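Local coordinates for protein tetraacyldisaccharide 4'-kinase (Aquifex aeolicus, PDB 4ITL) that probably transfers the gamma-phosphate of ATP to the 4'-position of a tetraacyldisaccharide 1-phosphate, forming lipid IVA in lipid A biosynthesis, at residues 65-70 with 109-114. Numbering follows the deposited sequence.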
loop_
_atom_site.group_PDB
_atom_site.type_symbol
_atom_site.label_atom_id
_atom_site.label_comp_id
_atom_site.label_asym_id
_atom_site.label_seq_id
_atom_site.Cartn_x
_atom_site.Cartn_y
_atom_site.Cartn_z
ATOM N N LYS A 65 -11.168 -11.529 -12.795
ATOM C CA LYS A 65 -11.089 -12.617 -11.804
ATOM C C LYS A 65 -11.699 -12.198 -10.458
ATOM O O LYS A 65 -11.818 -11.009 -10.164
ATOM C CB LYS A 65 -9.634 -13.066 -11.570
ATOM C CG LYS A 65 -8.715 -13.048 -12.791
ATOM C CD LYS A 65 -8.993 -14.172 -13.776
ATOM C CE LYS A 65 -8.633 -15.523 -13.203
ATOM N NZ LYS A 65 -8.582 -16.583 -14.251
ATOM N N ARG A 66 -12.083 -13.173 -9.637
ATOM C CA ARG A 66 -12.490 -12.872 -8.273
ATOM C C ARG A 66 -11.252 -12.701 -7.435
ATOM O O ARG A 66 -10.505 -13.651 -7.228
ATOM C CB ARG A 66 -13.363 -13.979 -7.692
ATOM C CG ARG A 66 -14.726 -14.073 -8.341
ATOM C CD ARG A 66 -15.655 -15.054 -7.609
ATOM N NE ARG A 66 -15.152 -16.425 -7.625
ATOM C CZ ARG A 66 -15.150 -17.220 -8.692
ATOM N NH1 ARG A 66 -15.606 -16.784 -9.860
ATOM N NH2 ARG A 66 -14.680 -18.457 -8.592
ATOM N N VAL A 67 -11.044 -11.484 -6.946
ATOM C CA VAL A 67 -9.821 -11.113 -6.243
ATOM C C VAL A 67 -10.048 -10.908 -4.754
ATOM O O VAL A 67 -11.037 -10.301 -4.331
ATOM C CB VAL A 67 -9.277 -9.770 -6.785
ATOM C CG1 VAL A 67 -7.990 -9.348 -6.024
ATOM C CG2 VAL A 67 -9.021 -9.863 -8.281
ATOM N N CYS A 68 -9.107 -11.377 -3.958
ATOM C CA CYS A 68 -9.126 -11.117 -2.526
ATOM C C CYS A 68 -7.759 -10.627 -2.089
ATOM O O CYS A 68 -6.712 -11.206 -2.439
ATOM C CB CYS A 68 -9.524 -12.373 -1.756
ATOM S SG CYS A 68 -9.638 -12.176 0.014
ATOM N N ILE A 69 -7.760 -9.532 -1.336
ATOM C CA ILE A 69 -6.516 -8.945 -0.838
ATOM C C ILE A 69 -6.345 -9.485 0.573
ATOM O O ILE A 69 -7.308 -9.501 1.341
ATOM C CB ILE A 69 -6.630 -7.435 -0.804
ATOM C CG1 ILE A 69 -6.657 -6.899 -2.232
ATOM C CG2 ILE A 69 -5.447 -6.828 -0.086
ATOM C CD1 ILE A 69 -7.114 -5.464 -2.323
ATOM N N LEU A 70 -5.162 -10.022 0.876
ATOM C CA LEU A 70 -4.827 -10.480 2.215
ATOM C C LEU A 70 -3.887 -9.516 2.877
ATOM O O LEU A 70 -2.741 -9.281 2.405
ATOM C CB LEU A 70 -4.179 -11.870 2.197
ATOM C CG LEU A 70 -5.011 -12.972 1.576
ATOM C CD1 LEU A 70 -4.097 -14.230 1.516
ATOM C CD2 LEU A 70 -6.322 -13.199 2.307
ATOM N N PRO A 109 -14.555 -1.580 -4.980
ATOM C CA PRO A 109 -15.871 -2.165 -4.710
ATOM C C PRO A 109 -16.098 -3.535 -5.355
ATOM O O PRO A 109 -17.149 -4.101 -5.123
ATOM C CB PRO A 109 -16.852 -1.108 -5.262
ATOM C CG PRO A 109 -16.104 -0.398 -6.306
ATOM C CD PRO A 109 -14.616 -0.468 -5.939
ATOM N N HIS A 110 -15.145 -4.056 -6.129
ATOM C CA HIS A 110 -15.323 -5.348 -6.767
ATOM C C HIS A 110 -14.467 -6.466 -6.083
ATOM O O HIS A 110 -14.577 -7.630 -6.447
ATOM C CB HIS A 110 -15.055 -5.242 -8.296
ATOM C CG HIS A 110 -13.656 -4.843 -8.661
ATOM N ND1 HIS A 110 -13.176 -3.554 -8.530
ATOM C CD2 HIS A 110 -12.631 -5.568 -9.175
ATOM C CE1 HIS A 110 -11.920 -3.508 -8.936
ATOM N NE2 HIS A 110 -11.567 -4.721 -9.334
ATOM N N VAL A 111 -13.668 -6.101 -5.065
ATOM C CA VAL A 111 -12.601 -6.961 -4.473
ATOM C C VAL A 111 -12.953 -7.370 -3.034
ATOM O O VAL A 111 -13.641 -6.628 -2.358
ATOM C CB VAL A 111 -11.256 -6.150 -4.471
ATOM C CG1 VAL A 111 -10.182 -6.783 -3.665
ATOM C CG2 VAL A 111 -10.785 -5.906 -5.913
ATOM N N SER A 112 -12.530 -8.538 -2.566
ATOM C CA SER A 112 -12.658 -8.853 -1.138
ATOM C C SER A 112 -11.391 -8.483 -0.415
ATOM O O SER A 112 -10.343 -8.382 -1.040
ATOM C CB SER A 112 -12.979 -10.326 -0.909
ATOM O OG SER A 112 -14.213 -10.621 -1.537
ATOM N N VAL A 113 -11.509 -8.233 0.892
ATOM C CA VAL A 113 -10.363 -7.882 1.707
ATOM C C VAL A 113 -10.469 -8.664 2.994
ATOM O O VAL A 113 -11.527 -8.675 3.631
ATOM C CB VAL A 113 -10.278 -6.384 2.024
ATOM C CG1 VAL A 113 -9.087 -6.094 2.927
ATOM C CG2 VAL A 113 -10.201 -5.547 0.752
ATOM N N VAL A 114 -9.379 -9.342 3.355
ATOM C CA VAL A 114 -9.314 -10.087 4.603
ATOM C C VAL A 114 -8.111 -9.637 5.387
ATOM O O VAL A 114 -7.033 -9.494 4.830
ATOM C CB VAL A 114 -9.198 -11.588 4.336
ATOM C CG1 VAL A 114 -8.914 -12.362 5.616
ATOM C CG2 VAL A 114 -10.446 -12.071 3.667
#
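With chi1 at 168°, Val111 turns CG1 to the side opposite its backbone N. Ile69 sets CG1 beside its own backbone N, opposite the carbonyl carbon (chi1 -70°), and then runs out extended (chi2 165°). Together these torsions bring Ile69 CD1 to 3.6 Å from Val111 CG1. Strands 67-70 and 112-114 are parallel neighbours in the P-loop NTPase core of this kinase. Three backbone hydrogen bonds join the two segments. Ser112 N donates to Val67 O at 2.9 Å. Ile69 N then donates to Ser112 O at 2.8 Å. Val114 N closes the set on Ile69 O. Ile69 is thus gripped through both its N and its O, as expected between parallel strands.

Val111 CG1 also reaches Val67 CG1 at 4.1 Å. Helix 51-61, which begins at the predicted ATP-binding loop, covers the face of Ile69 and Val113, with Val55 on Ile69 and Ala59 on Val111. Cys68, Leu70, Ser112 and Val114 face the other way, where helix 119-130 packs on them. Ser112 OG is hydrogen-bonded to Tyr87 N. Leu70 and Val114 lie side by side, with Leu70 CD2 3.9 Å from Val114 CB. Cys68 SG touches Ser112 CB at 3.9 Å and Val114 CG2 at 3.7 Å.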